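Local coordinates for protein TASOR (Homo sapiens, PDB 6TL1), which is a component of the HUSH complex, which maintains epigenetic repression at H3K9me3-rich loci by promoting recruitment of SETDB1 and MORC2, at residues A[13-18]-A[36-41]; A[137-143]-A[157-163]; A[88-92]-A[193-197]. One frame throughout, in Å; residues are numbered along the deposited sequence.

Contact 1. Residues A[13-18]-A[36-41]; sequences EFEDVV and YRRACL
Phe14 lays its ring along the backbone of strand 34-42, and more of its surface is buried here than that of any other residue in the two segments. With CG anti to the backbone N (chi1 -174°), the ring leaves helix 12-22 and runs along the strand from Ala39 to Tyr36. The ring atom CE2 meets the methyl CB of Ala39 obliquely at 3.7 Å. At its far end the ring turns an edge to the main chain: CZ lies 3.5 Å from the carbonyl O of Tyr36, which sits in the plane of the ring. The C-H at CZ points roughly at this oxygen, a probably favourable but weak contact. The segments cross almost perpendicularly, at 96°, as a helix packed across one face of the antiparallel sheet of this pseudo-PARP domain; Tyr36, Ala39 and Leu41 direct their CB atoms at the helix, whereas Arg37, Arg38 and Cys40 direct theirs away. Tyr36 is the next most covered residue. Its CB receives CG2 of Val18 at 4.0 Å, and its hydroxyl is hydrogen-bonded to Tyr25 beyond the helix. Val17 and Leu41 close the other end, their side chains running past one another in opposite directions until Val17 CG2 reaches Leu41 CD2 at 4.0 Å. Leu7 adds to this apolar patch, and the adjacent strand 199-209 supplies Ala203 and Val205 beneath Val17.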
ATOM      1  N   GLU A  13      -6.470  19.655   6.376  1.00 39.36           N
ATOM      2  CA  GLU A  13      -5.673  18.433   6.490  1.00 47.08           C
ATOM      3  C   GLU A  13      -6.537  17.193   6.333  1.00 38.72           C
ATOM      4  O   GLU A  13      -6.118  16.208   5.721  1.00 40.14           O
ATOM      5  CB  GLU A  13      -4.946  18.397   7.834  1.00 56.95           C
ATOM      6  CG  GLU A  13      -4.034  19.580   8.088  1.00 70.62           C
ATOM      7  CD  GLU A  13      -2.936  19.263   9.097  1.00 80.69           C
ATOM      8  OE1 GLU A  13      -3.263  18.949  10.262  1.00 84.05           O
ATOM      9  OE2 GLU A  13      -1.744  19.319   8.722  1.00 86.86           O
ATOM     10  N   PHE A  14      -7.740  17.223   6.899  1.00 40.82           N
ATOM     11  CA  PHE A  14      -8.672  16.110   6.776  1.00 41.59           C
ATOM     12  C   PHE A  14      -9.052  15.872   5.322  1.00 43.99           C
ATOM     13  O   PHE A  14      -9.054  14.727   4.850  1.00 41.31           O
ATOM     14  CB  PHE A  14      -9.912  16.399   7.623  1.00 43.90           C
ATOM     15  CG  PHE A  14     -10.898  15.264   7.698  1.00 47.92           C
ATOM     16  CD1 PHE A  14     -11.865  15.107   6.713  1.00 48.68           C
ATOM     17  CD2 PHE A  14     -10.880  14.373   8.756  1.00 45.00           C
ATOM     18  CE1 PHE A  14     -12.788  14.081   6.781  1.00 49.12           C
ATOM     19  CE2 PHE A  14     -11.803  13.342   8.827  1.00 47.47           C
ATOM     20  CZ  PHE A  14     -12.753  13.199   7.840  1.00 49.10           C
ATOM     21  N   GLU A  15      -9.337  16.949   4.582  1.00 44.62           N
ATOM     22  CA  GLU A  15      -9.785  16.780   3.207  1.00 48.01           C
ATOM     23  C   GLU A  15      -8.638  16.433   2.270  1.00 44.23           C
ATOM     24  O   GLU A  15      -8.883  15.797   1.241  1.00 43.66           O
ATOM     25  CB  GLU A  15     -10.463  18.064   2.713  1.00 49.79           C
ATOM     26  CG  GLU A  15     -11.716  18.472   3.492  1.00 53.55           C
ATOM     27  CD  GLU A  15     -12.784  17.389   3.528  1.00 61.70           C
ATOM     28  OE1 GLU A  15     -12.931  16.655   2.525  1.00 64.01           O
ATOM     29  OE2 GLU A  15     -13.470  17.265   4.568  1.00 66.93           O
ATOM     30  N   ASP A  16      -7.401  16.793   2.627  1.00 39.29           N
ATOM     31  CA  ASP A  16      -6.226  16.303   1.903  1.00 46.45           C
ATOM     32  C   ASP A  16      -6.103  14.783   1.993  1.00 41.93           C
ATOM     33  O   ASP A  16      -5.777  14.117   1.004  1.00 41.44           O
ATOM     34  CB  ASP A  16      -4.952  16.971   2.431  1.00 49.42           C
ATOM     35  CG  ASP A  16      -4.747  18.383   1.886  1.00 57.11           C
ATOM     36  OD1 ASP A  16      -5.467  18.793   0.951  1.00 58.43           O
ATOM     37  OD2 ASP A  16      -3.853  19.086   2.404  1.00 60.95           O
ATOM     38  N   VAL A  17      -6.284  14.224   3.193  1.00 41.94           N
ATOM     39  CA  VAL A  17      -6.189  12.775   3.356  1.00 43.49           C
ATOM     40  C   VAL A  17      -7.307  12.087   2.588  1.00 40.27           C
ATOM     41  O   VAL A  17      -7.083  11.097   1.887  1.00 39.77           O
ATOM     42  CB  VAL A  17      -6.227  12.395   4.843  1.00 44.54           C
ATOM     43  CG1 VAL A  17      -6.183  10.872   4.999  1.00 40.94           C
ATOM     44  CG2 VAL A  17      -5.071  13.052   5.572  1.00 42.09           C
ATOM     45  N   VAL A  18      -8.528  12.606   2.717  1.00 37.88           N
ATOM     46  CA  VAL A  18      -9.650  12.073   1.958  1.00 38.87           C
ATOM     47  C   VAL A  18      -9.392  12.225   0.469  1.00 38.26           C
ATOM     48  O   VAL A  18      -9.744  11.335  -0.313  1.00 41.81           O
ATOM     49  CB  VAL A  18     -10.970  12.740   2.398  1.00 43.52           C
ATOM     50  CG1 VAL A  18     -12.067  12.467   1.405  1.00 45.56           C
ATOM     51  CG2 VAL A  18     -11.386  12.222   3.767  1.00 44.67           C
ATOM     52  N   TYR A  36     -15.802   8.537   5.010  1.00 42.54           N
ATOM     53  CA  TYR A  36     -14.619   8.562   5.855  1.00 42.05           C
ATOM     54  C   TYR A  36     -14.936   9.467   7.032  1.00 45.58           C
ATOM     55  O   TYR A  36     -15.026  10.687   6.879  1.00 48.68           O
ATOM     56  CB  TYR A  36     -13.411   9.046   5.067  1.00 38.24           C
ATOM     57  CG  TYR A  36     -13.111   8.149   3.902  1.00 39.15           C
ATOM     58  CD1 TYR A  36     -12.615   6.866   4.094  1.00 39.09           C
ATOM     59  CD2 TYR A  36     -13.359   8.578   2.603  1.00 41.69           C
ATOM     60  CE1 TYR A  36     -12.352   6.039   3.012  1.00 38.28           C
ATOM     61  CE2 TYR A  36     -13.101   7.766   1.526  1.00 42.22           C
ATOM     62  CZ  TYR A  36     -12.601   6.495   1.735  1.00 40.77           C
ATOM     63  OH  TYR A  36     -12.342   5.689   0.656  1.00 40.50           O
ATOM     64  N   ARG A  37     -15.122   8.870   8.203  1.00 46.17           N
ATOM     65  CA  ARG A  37     -15.671   9.601   9.328  1.00 51.04           C
ATOM     66  C   ARG A  37     -14.623  10.030  10.331  1.00 52.72           C
ATOM     67  O   ARG A  37     -14.906  10.910  11.148  1.00 56.00           O
ATOM     68  CB  ARG A  37     -16.733   8.759  10.034  1.00 52.92           C
ATOM     69  CG  ARG A  37     -17.773   8.175   9.071  1.00 54.98           C
ATOM     70  CD  ARG A  37     -19.091   7.977   9.777  1.00 58.23           C
ATOM     71  NE  ARG A  37     -20.032   7.186   8.996  1.00 57.84           N
ATOM     72  CZ  ARG A  37     -21.285   6.968   9.370  1.00 65.02           C
ATOM     73  NH1 ARG A  37     -21.716   7.476  10.516  1.00 68.00           N
ATOM     74  NH2 ARG A  37     -22.094   6.230   8.620  1.00 66.28           N
ATOM     75  N   ARG A  38     -13.433   9.437  10.298  1.00 49.43           N
ATOM     76  CA  ARG A  38     -12.341   9.952  11.107  1.00 52.50           C
ATOM     77  C   ARG A  38     -11.035   9.650  10.395  1.00 53.15           C
ATOM     78  O   ARG A  38     -10.957   8.753   9.551  1.00 53.13           O
ATOM     79  CB  ARG A  38     -12.345   9.396  12.533  1.00 59.85           C
ATOM     80  CG  ARG A  38     -12.262   7.905  12.669  1.00 65.50           C
ATOM     81  CD  ARG A  38     -12.289   7.538  14.144  1.00 72.91           C
ATOM     82  NE  ARG A  38     -11.980   6.131  14.368  1.00 77.68           N
ATOM     83  CZ  ARG A  38     -11.642   5.623  15.549  1.00 81.22           C
ATOM     84  NH1 ARG A  38     -11.561   6.411  16.611  1.00 83.96           N
ATOM     85  NH2 ARG A  38     -11.380   4.329  15.663  1.00 82.71           N
ATOM     86  N   ALA A  39     -10.014  10.436  10.728  1.00 48.25           N
ATOM     87  CA  ALA A  39      -8.747  10.376  10.019  1.00 46.59           C
ATOM     88  C   ALA A  39      -7.646  10.910  10.924  1.00 48.99           C
ATOM     89  O   ALA A  39      -7.857  11.880  11.664  1.00 52.94           O
ATOM     90  CB  ALA A  39      -8.806  11.173   8.711  1.00 44.43           C
ATOM     91  N   CYS A  40      -6.482  10.262  10.874  1.00 46.66           N
ATOM     92  CA  CYS A  40      -5.295  10.712  11.589  1.00 48.76           C
ATOM     93  C   CYS A  40      -4.096  10.734  10.659  1.00 44.64           C
ATOM     94  O   CYS A  40      -3.953   9.857   9.804  1.00 39.46           O
ATOM     95  CB  CYS A  40      -4.949   9.784  12.763  1.00 56.49           C
ATOM     96  SG  CYS A  40      -6.216   9.580  14.002  1.00 71.39           S
ATOM     97  N   LEU A  41      -3.221  11.720  10.838  1.00 42.52           N
ATOM     98  CA  LEU A  41      -1.905  11.624  10.227  1.00 40.93           C
ATOM     99  C   LEU A  41      -0.994  10.826  11.149  1.00 40.69           C
ATOM    100  O   LEU A  41      -1.169  10.811  12.371  1.00 44.29           O
ATOM    101  CB  LEU A  41      -1.305  13.005   9.943  1.00 45.04           C
ATOM    102  CG  LEU A  41      -1.960  13.739   8.777  1.00 47.34           C
ATOM    103  CD1 LEU A  41      -1.629  15.216   8.764  1.00 48.06           C
ATOM    104  CD2 LEU A  41      -1.547  13.079   7.464  1.00 41.22           C
TER

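Contact 2. Residues A[137-143]-A[157-163]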
ATOM      1  N   GLY A 137       9.953   3.227  -7.169  1.00 43.13           N
ATOM      2  CA  GLY A 137      11.303   3.120  -7.696  1.00 41.82           C
ATOM      3  C   GLY A 137      11.313   2.483  -9.071  1.00 44.81           C
ATOM      4  O   GLY A 137      10.444   2.744  -9.921  1.00 44.12           O
ATOM      5  N   LYS A 138      12.313   1.638  -9.304  1.00 41.32           N
ATOM      6  CA  LYS A 138      12.400   0.869 -10.539  1.00 44.87           C
ATOM      7  C   LYS A 138      11.526  -0.363 -10.370  1.00 41.82           C
ATOM      8  O   LYS A 138      11.778  -1.212  -9.502  1.00 40.56           O
ATOM      9  CB  LYS A 138      13.844   0.509 -10.879  1.00 51.16           C
ATOM     10  CG  LYS A 138      13.966  -0.538 -11.976  1.00 58.89           C
ATOM     11  CD  LYS A 138      15.348  -0.548 -12.623  1.00 70.15           C
ATOM     12  CE  LYS A 138      15.455   0.521 -13.724  1.00 78.58           C
ATOM     13  NZ  LYS A 138      14.840   0.089 -15.027  1.00 81.72           N
ATOM     14  N   ILE A 139      10.498  -0.445 -11.175  1.00 40.26           N
ATOM     15  CA  ILE A 139       9.453  -1.449 -11.046  1.00 43.07           C
ATOM     16  C   ILE A 139       9.835  -2.670 -11.861  1.00 40.18           C
ATOM     17  O   ILE A 139      10.378  -2.545 -12.960  1.00 42.95           O
ATOM     18  CB  ILE A 139       8.104  -0.873 -11.517  1.00 49.37           C
ATOM     19  CG1 ILE A 139       7.740   0.361 -10.687  1.00 47.95           C
ATOM     20  CG2 ILE A 139       7.014  -1.921 -11.421  1.00 48.43           C
ATOM     21  CD1 ILE A 139       6.567   1.159 -11.236  1.00 50.64           C
ATOM     22  N   LYS A 140       9.573  -3.855 -11.315  1.00 39.98           N
ATOM     23  CA  LYS A 140       9.688  -5.101 -12.055  1.00 38.69           C
ATOM     24  C   LYS A 140       8.264  -5.575 -12.320  1.00 42.02           C
ATOM     25  O   LYS A 140       7.512  -5.845 -11.376  1.00 40.37           O
ATOM     26  CB  LYS A 140      10.486  -6.147 -11.267  1.00 38.40           C
ATOM     27  CG  LYS A 140      10.523  -7.536 -11.877  1.00 38.08           C
ATOM     28  CD  LYS A 140      11.203  -7.561 -13.246  1.00 40.34           C
ATOM     29  CE  LYS A 140      11.394  -9.004 -13.711  1.00 39.08           C
ATOM     30  NZ  LYS A 140      12.137  -9.083 -14.995  1.00 43.84           N
ATOM     31  N   SER A 141       7.886  -5.626 -13.595  1.00 42.92           N
ATOM     32  CA  SER A 141       6.568  -6.102 -14.003  1.00 46.23           C
ATOM     33  C   SER A 141       6.635  -7.593 -14.300  1.00 44.37           C
ATOM     34  O   SER A 141       7.480  -8.035 -15.085  1.00 46.25           O
ATOM     35  CB  SER A 141       6.093  -5.350 -15.245  1.00 49.39           C
ATOM     36  OG  SER A 141       5.773  -4.009 -14.934  1.00 53.15           O
ATOM     37  N   ILE A 142       5.736  -8.368 -13.691  1.00 43.87           N
ATOM     38  CA  ILE A 142       5.762  -9.813 -13.880  1.00 47.44           C
ATOM     39  C   ILE A 142       4.388 -10.297 -14.323  1.00 45.40           C
ATOM     40  O   ILE A 142       3.352  -9.736 -13.950  1.00 41.67           O
ATOM     41  CB  ILE A 142       6.236 -10.560 -12.615  1.00 50.05           C
ATOM     42  CG1 ILE A 142       5.336 -10.241 -11.425  1.00 48.26           C
ATOM     43  CG2 ILE A 142       7.702 -10.208 -12.288  1.00 47.51           C
ATOM     44  CD1 ILE A 142       5.635 -11.090 -10.210  1.00 50.02           C
ATOM     45  N   TYR A 143       4.382 -11.357 -15.116  1.00 42.59           N
ATOM     46  CA  TYR A 143       3.138 -11.998 -15.496  1.00 44.82           C
ATOM     47  C   TYR A 143       2.620 -12.872 -14.362  1.00 43.64           C
ATOM     48  O   TYR A 143       3.393 -13.444 -13.587  1.00 42.16           O
ATOM     49  CB  TYR A 143       3.347 -12.832 -16.755  1.00 49.34           C
ATOM     50  CG  TYR A 143       3.523 -11.995 -17.997  1.00 50.27           C
ATOM     51  CD1 TYR A 143       4.781 -11.553 -18.394  1.00 48.94           C
ATOM     52  CD2 TYR A 143       2.431 -11.640 -18.768  1.00 51.75           C
ATOM     53  CE1 TYR A 143       4.938 -10.787 -19.534  1.00 45.88           C
ATOM     54  CE2 TYR A 143       2.579 -10.882 -19.913  1.00 51.89           C
ATOM     55  CZ  TYR A 143       3.828 -10.459 -20.291  1.00 50.65           C
ATOM     56  OH  TYR A 143       3.959  -9.708 -21.437  1.00 54.08           O
ATOM     57  N   HIS A 157      15.532  -3.914  -7.899  1.00 43.07           N
ATOM     58  CA  HIS A 157      14.239  -3.320  -8.190  1.00 40.91           C
ATOM     59  C   HIS A 157      13.542  -3.084  -6.864  1.00 39.99           C
ATOM     60  O   HIS A 157      13.839  -3.754  -5.872  1.00 42.99           O
ATOM     61  CB  HIS A 157      13.378  -4.217  -9.107  1.00 33.07           C
ATOM     62  CG  HIS A 157      13.957  -4.406 -10.481  1.00 38.60           C
ATOM     63  ND1 HIS A 157      15.077  -5.174 -10.717  1.00 38.93           N
ATOM     64  CD2 HIS A 157      13.578  -3.914 -11.686  1.00 36.29           C
ATOM     65  CE1 HIS A 157      15.362  -5.152 -12.008  1.00 40.76           C
ATOM     66  NE2 HIS A 157      14.468  -4.395 -12.619  1.00 41.82           N
ATOM     67  N   GLU A 158      12.637  -2.108  -6.829  1.00 38.89           N
ATOM     68  CA  GLU A 158      12.019  -1.781  -5.551  1.00 35.77           C
ATOM     69  C   GLU A 158      10.742  -2.550  -5.272  1.00 38.67           C
ATOM     70  O   GLU A 158      10.393  -2.723  -4.095  1.00 38.52           O
ATOM     71  CB  GLU A 158      11.746  -0.276  -5.457  1.00 38.37           C
ATOM     72  CG  GLU A 158      12.985   0.544  -5.069  1.00 43.76           C
ATOM     73  CD  GLU A 158      14.165   0.343  -6.012  1.00 47.62           C
ATOM     74  OE1 GLU A 158      14.128   0.928  -7.119  1.00 47.89           O
ATOM     75  OE2 GLU A 158      15.090  -0.425  -5.673  1.00 47.54           O
ATOM     76  N   CYS A 159      10.030  -3.020  -6.301  1.00 34.52           N
ATOM     77  CA  CYS A 159       8.768  -3.707  -6.057  1.00 31.54           C
ATOM     78  C   CYS A 159       8.426  -4.549  -7.279  1.00 36.31           C
ATOM     79  O   CYS A 159       9.007  -4.386  -8.352  1.00 38.84           O
ATOM     80  CB  CYS A 159       7.604  -2.753  -5.759  1.00 37.05           C
ATOM     81  SG  CYS A 159       7.210  -1.637  -7.145  1.00 43.21           S
ATOM     82  N   HIS A 160       7.502  -5.481  -7.089  1.00 34.74           N
ATOM     83  CA  HIS A 160       6.841  -6.157  -8.197  1.00 38.02           C
ATOM     84  C   HIS A 160       5.447  -5.584  -8.385  1.00 34.97           C
ATOM     85  O   HIS A 160       4.792  -5.199  -7.413  1.00 38.30           O
ATOM     86  CB  HIS A 160       6.720  -7.658  -7.934  1.00 38.53           C
ATOM     87  CG  HIS A 160       8.028  -8.391  -7.952  1.00 42.19           C
ATOM     88  ND1 HIS A 160       8.128  -9.736  -7.661  1.00 41.42           N
ATOM     89  CD2 HIS A 160       9.286  -7.974  -8.234  1.00 46.05           C
ATOM     90  CE1 HIS A 160       9.387 -10.120  -7.777  1.00 38.79           C
ATOM     91  NE2 HIS A 160      10.113  -9.066  -8.116  1.00 42.79           N
ATOM     92  N   VAL A 161       4.981  -5.564  -9.642  1.00 35.39           N
ATOM     93  CA  VAL A 161       3.594  -5.251  -9.970  1.00 35.26           C
ATOM     94  C   VAL A 161       3.162  -6.221 -11.063  1.00 39.65           C
ATOM     95  O   VAL A 161       3.990  -6.849 -11.723  1.00 40.07           O
ATOM     96  CB  VAL A 161       3.359  -3.793 -10.450  1.00 36.84           C
ATOM     97  CG1 VAL A 161       3.898  -2.794  -9.439  1.00 43.88           C
ATOM     98  CG2 VAL A 161       3.967  -3.565 -11.831  1.00 36.17           C
ATOM     99  N   SER A 162       1.845  -6.359 -11.229  1.00 34.24           N
ATOM    100  CA  SER A 162       1.317  -7.240 -12.269  1.00 36.68           C
ATOM    101  C   SER A 162       1.456  -6.578 -13.628  1.00 38.69           C
ATOM    102  O   SER A 162       0.983  -5.459 -13.830  1.00 41.38           O
ATOM    103  CB  SER A 162      -0.142  -7.585 -12.002  1.00 38.03           C
ATOM    104  OG  SER A 162      -0.224  -8.410 -10.849  1.00 37.21           O
ATOM    105  N   LYS A 163       2.007  -7.328 -14.586  1.00 41.07           N
ATOM    106  CA  LYS A 163       2.326  -6.797 -15.911  1.00 47.63           C
ATOM    107  C   LYS A 163       1.168  -6.058 -16.579  1.00 51.88           C
ATOM    108  O   LYS A 163       1.352  -4.966 -17.136  1.00 56.36           O
ATOM    109  CB  LYS A 163       2.786  -7.944 -16.816  1.00 52.46           C
ATOM    110  CG  LYS A 163       3.318  -7.481 -18.161  1.00 58.66           C
ATOM    111  CD  LYS A 163       4.778  -7.101 -18.071  1.00 59.90           C
ATOM    112  CE  LYS A 163       5.178  -6.249 -19.258  1.00 66.88           C
ATOM    113  NZ  LYS A 163       4.670  -6.834 -20.528  1.00 72.26           N
TER
HETATM  114  O   HOH W   1       0.876 -10.678 -12.041  1.00 54.44           O
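Lys163 folds back over Tyr143 just beyond two parallel strands, and its side chain meets the other segment at almost every step. CB lies 3.4 Å from the carbonyl O of Ile142, the atom that also accepts the bond from Lys163 N. CG, trans to the backbone N (chi1 -172°), lies over one face of the Tyr143 ring, 3.9 Å from its centroid, in a CH-pi contact displaced toward the rim. The bend at chi2 then sends CD to CB of Ser141 at 3.6 Å, and a second bend at chi4 carries NZ to Tyr143 OH, to which it donates a hydrogen bond of 3.1 Å. Between the strands the parallel ladder is built from Lys140 N to Cys159 O, Val161 N to Lys140 O, and Ile142 N to Val161 O, the last at 3.0 Å. On one face of the sheet the methyls Ile139 CG2 and Val161 CG2 press together at a tight 3.5 Å. At the start of the pair, Glu158 OE1 accepts from Lys138 N, while its OE2 forms a salt bridge with Arg63. Strand 139-142 is one of the two outermost strands of a mixed sheet; strand 159-162 lies between it and strand 181-184, whose Tyr183 meets the His160 ring.

Contact 3. Residues A[88-92]-A[193-197]; sequences KGLHV and RRRPR
The His91 imidazole carries CB of Arg195 over one face, a CH-pi contact 4.1 Å from the ring centroid, with a water in the ring plane at its edge. Arg194 brings NH1 obliquely to CD2 of the same ring at 3.6 Å, its guanidinium only 23° from the imidazole plane; that of Arg195 stands at 77° to it. One face of the Arg195 guanidinium is met by NH2 of Arg193, while at the edge of the Arg193 guanidinium NE and NH2 both grip the carbonyl O of Arg195. Between the loops the direct backbone link is Val92 N to Arg194 O, 2.9 Å long and in the carbonyl plane. Extended through chi1 (177°) and chi2, Arg195 brings CD to the O of Lys88 at 3.3 Å, beside Gly89; only then does the bend at chi3 turn NE and the guanidinium aside. A water donates to both Leu90 O and Pro196 O, making a second bridge. Beneath the junction, strand 107-110 offers Val107 to Val92 and Pro196. The contact combines one direct backbone bond and water-bridged carbonyls with arginine chains packed on His91 and Val92, and the salt bridge from Arg195 to Glu50 probably offsets part of the local positive charge.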
ATOM      1  N   LYS A  88       5.369   0.103  14.276  1.00 54.26           N
ATOM      2  CA  LYS A  88       6.475  -0.785  13.933  1.00 57.39           C
ATOM      3  C   LYS A  88       6.754  -0.837  12.438  1.00 52.07           C
ATOM      4  O   LYS A  88       7.837  -1.284  12.045  1.00 50.00           O
ATOM      5  CB  LYS A  88       6.161  -2.233  14.351  1.00 61.09           C
ATOM      6  CG  LYS A  88       5.780  -2.500  15.792  1.00 67.91           C
ATOM      7  CD  LYS A  88       6.949  -2.643  16.722  1.00 76.81           C
ATOM      8  CE  LYS A  88       7.145  -1.391  17.531  1.00 81.62           C
ATOM      9  NZ  LYS A  88       8.072  -1.617  18.667  1.00 83.59           N
ATOM     10  N   GLY A  89       5.835  -0.358  11.606  1.00 45.95           N
ATOM     11  CA  GLY A  89       5.967  -0.504  10.175  1.00 45.09           C
ATOM     12  C   GLY A  89       5.355  -1.807   9.690  1.00 44.22           C
ATOM     13  O   GLY A  89       4.992  -2.695  10.462  1.00 51.29           O
ATOM     14  N   LEU A  90       5.200  -1.904   8.375  1.00 41.63           N
ATOM     15  CA  LEU A  90       4.629  -3.092   7.753  1.00 40.41           C
ATOM     16  C   LEU A  90       5.722  -4.131   7.521  1.00 40.75           C
ATOM     17  O   LEU A  90       6.725  -3.840   6.867  1.00 40.27           O
ATOM     18  CB  LEU A  90       3.957  -2.730   6.437  1.00 38.20           C
ATOM     19  CG  LEU A  90       3.231  -3.868   5.724  1.00 41.33           C
ATOM     20  CD1 LEU A  90       2.136  -4.461   6.604  1.00 40.61           C
ATOM     21  CD2 LEU A  90       2.650  -3.355   4.427  1.00 43.09           C
ATOM     22  N   HIS A  91       5.517  -5.336   8.040  1.00 45.20           N
ATOM     23  CA  HIS A  91       6.495  -6.410   7.963  1.00 48.39           C
ATOM     24  C   HIS A  91       6.032  -7.515   7.023  1.00 47.91           C
ATOM     25  O   HIS A  91       4.837  -7.655   6.729  1.00 40.75           O
ATOM     26  CB  HIS A  91       6.765  -7.003   9.349  1.00 51.22           C
ATOM     27  CG  HIS A  91       7.555  -6.102  10.248  1.00 56.37           C
ATOM     28  ND1 HIS A  91       7.013  -4.985  10.842  1.00 58.95           N
ATOM     29  CD2 HIS A  91       8.845  -6.155  10.652  1.00 60.95           C
ATOM     30  CE1 HIS A  91       7.935  -4.384  11.572  1.00 60.55           C
ATOM     31  NE2 HIS A  91       9.056  -5.075  11.475  1.00 62.30           N
ATOM     32  N   VAL A  92       7.006  -8.321   6.574  1.00 43.17           N
ATOM     33  CA  VAL A  92       6.681  -9.468   5.736  1.00 46.75           C
ATOM     34  C   VAL A  92       5.833 -10.442   6.536  1.00 51.27           C
ATOM     35  O   VAL A  92       5.834 -10.444   7.774  1.00 49.47           O
ATOM     36  CB  VAL A  92       7.945 -10.170   5.212  1.00 40.31           C
ATOM     37  CG1 VAL A  92       8.723  -9.244   4.284  1.00 36.62           C
ATOM     38  CG2 VAL A  92       8.815 -10.641   6.389  1.00 43.90           C
ATOM     39  N   ARG A 193      15.190  -8.098   4.040  1.00 49.73           N
ATOM     40  CA  ARG A 193      14.763  -7.346   5.211  1.00 51.47           C
ATOM     41  C   ARG A 193      13.331  -7.723   5.560  1.00 48.48           C
ATOM     42  O   ARG A 193      12.516  -7.994   4.675  1.00 43.05           O
ATOM     43  CB  ARG A 193      14.868  -5.847   4.930  1.00 50.12           C
ATOM     44  CG  ARG A 193      16.296  -5.317   4.933  1.00 55.47           C
ATOM     45  CD  ARG A 193      16.308  -3.803   4.846  1.00 54.29           C
ATOM     46  NE  ARG A 193      15.310  -3.212   5.727  1.00 55.94           N
ATOM     47  CZ  ARG A 193      15.601  -2.620   6.881  1.00 60.08           C
ATOM     48  NH1 ARG A 193      16.863  -2.542   7.283  1.00 64.29           N
ATOM     49  NH2 ARG A 193      14.630  -2.109   7.630  1.00 57.66           N
ATOM     50  N   ARG A 194      13.026  -7.791   6.854  1.00 48.73           N
ATOM     51  CA  ARG A 194      11.646  -8.094   7.192  1.00 43.11           C
ATOM     52  C   ARG A 194      10.745  -6.873   7.059  1.00 43.27           C
ATOM     53  O   ARG A 194       9.521  -7.024   7.002  1.00 42.91           O
ATOM     54  CB  ARG A 194      11.533  -8.673   8.604  1.00 50.09           C
ATOM     55  CG  ARG A 194      12.115 -10.069   8.742  1.00 58.58           C
ATOM     56  CD  ARG A 194      11.580 -10.792   9.968  1.00 71.81           C
ATOM     57  NE  ARG A 194      10.156 -11.097   9.820  1.00 76.90           N
ATOM     58  CZ  ARG A 194       9.175 -10.535  10.518  1.00 81.87           C
ATOM     59  NH1 ARG A 194       9.441  -9.622  11.445  1.00 83.10           N
ATOM     60  NH2 ARG A 194       7.918 -10.894  10.286  1.00 82.40           N
ATOM     61  N   ARG A 195      11.318  -5.666   6.993  1.00 40.26           N
ATOM     62  CA  ARG A 195      10.542  -4.447   6.796  1.00 42.87           C
ATOM     63  C   ARG A 195      11.198  -3.603   5.706  1.00 41.38           C
ATOM     64  O   ARG A 195      12.243  -2.981   5.946  1.00 42.35           O
ATOM     65  CB  ARG A 195      10.421  -3.643   8.089  1.00 46.93           C
ATOM     66  CG  ARG A 195       9.664  -2.325   7.884  1.00 50.22           C
ATOM     67  CD  ARG A 195       9.509  -1.539   9.164  1.00 53.02           C
ATOM     68  NE  ARG A 195      10.780  -1.348   9.844  1.00 56.87           N
ATOM     69  CZ  ARG A 195      11.687  -0.438   9.497  1.00 57.27           C
ATOM     70  NH1 ARG A 195      11.487   0.364   8.456  1.00 49.68           N
ATOM     71  NH2 ARG A 195      12.818  -0.338  10.187  1.00 64.59           N
ATOM     72  N   PRO A 196      10.618  -3.563   4.505  1.00 39.40           N
ATOM     73  CA  PRO A 196      11.155  -2.674   3.468  1.00 37.27           C
ATOM     74  C   PRO A 196      11.012  -1.232   3.910  1.00 36.73           C
ATOM     75  O   PRO A 196       9.985  -0.848   4.467  1.00 38.75           O
ATOM     76  CB  PRO A 196      10.271  -2.973   2.248  1.00 37.86           C
ATOM     77  CG  PRO A 196       9.681  -4.330   2.523  1.00 35.84           C
ATOM     78  CD  PRO A 196       9.470  -4.344   4.018  1.00 38.09           C
ATOM     79  N   ARG A 197      12.053  -0.435   3.675  1.00 37.57           N
ATOM     80  CA  ARG A 197      12.054   0.929   4.190  1.00 38.18           C
ATOM     81  C   ARG A 197      11.444   1.957   3.244  1.00 42.22           C
ATOM     82  O   ARG A 197      11.184   3.091   3.684  1.00 44.68           O
ATOM     83  CB  ARG A 197      13.470   1.391   4.559  1.00 39.80           C
ATOM     84  CG  ARG A 197      14.318   0.427   5.392  1.00 42.72           C
ATOM     85  CD  ARG A 197      15.784   0.889   5.414  1.00 45.90           C
ATOM     86  NE  ARG A 197      16.471   0.590   4.176  1.00 44.18           N
ATOM     87  CZ  ARG A 197      17.647   1.107   3.841  1.00 48.01           C
ATOM     88  NH1 ARG A 197      18.218   0.778   2.690  1.00 51.56           N
ATOM     89  NH2 ARG A 197      18.229   2.004   4.623  1.00 50.99           N
TER
HETATM   90  O   HOH W   2      10.101  -2.588  12.947  1.00 58.24           O
HETATM   91  O   HOH W   3       7.462  -1.899   5.219  1.00 41.02           O

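Contact 1 comes first along the chain, and its loop closes before residues 88-92 open contact 3, which encloses contact 2. Contacts 1 and 2 lie on opposite sides of the chain's centre, their centres 30 Å apart, and belong to different sheets: the five-stranded antiparallel and the four-stranded mixed. Contact 3 has its centre 18 Å from that of contact 2, with nearest atoms about 6 Å apart, and 25 Å from that of contact 1. Its segment 193-197, in the connection from strand 181-184 of the mixed sheet to strand 199-209 of the antiparallel one, meets the loop between helix 82-88 and strand 107-110, so contact 3 lies where the pseudo-PARP chain passes between sheets.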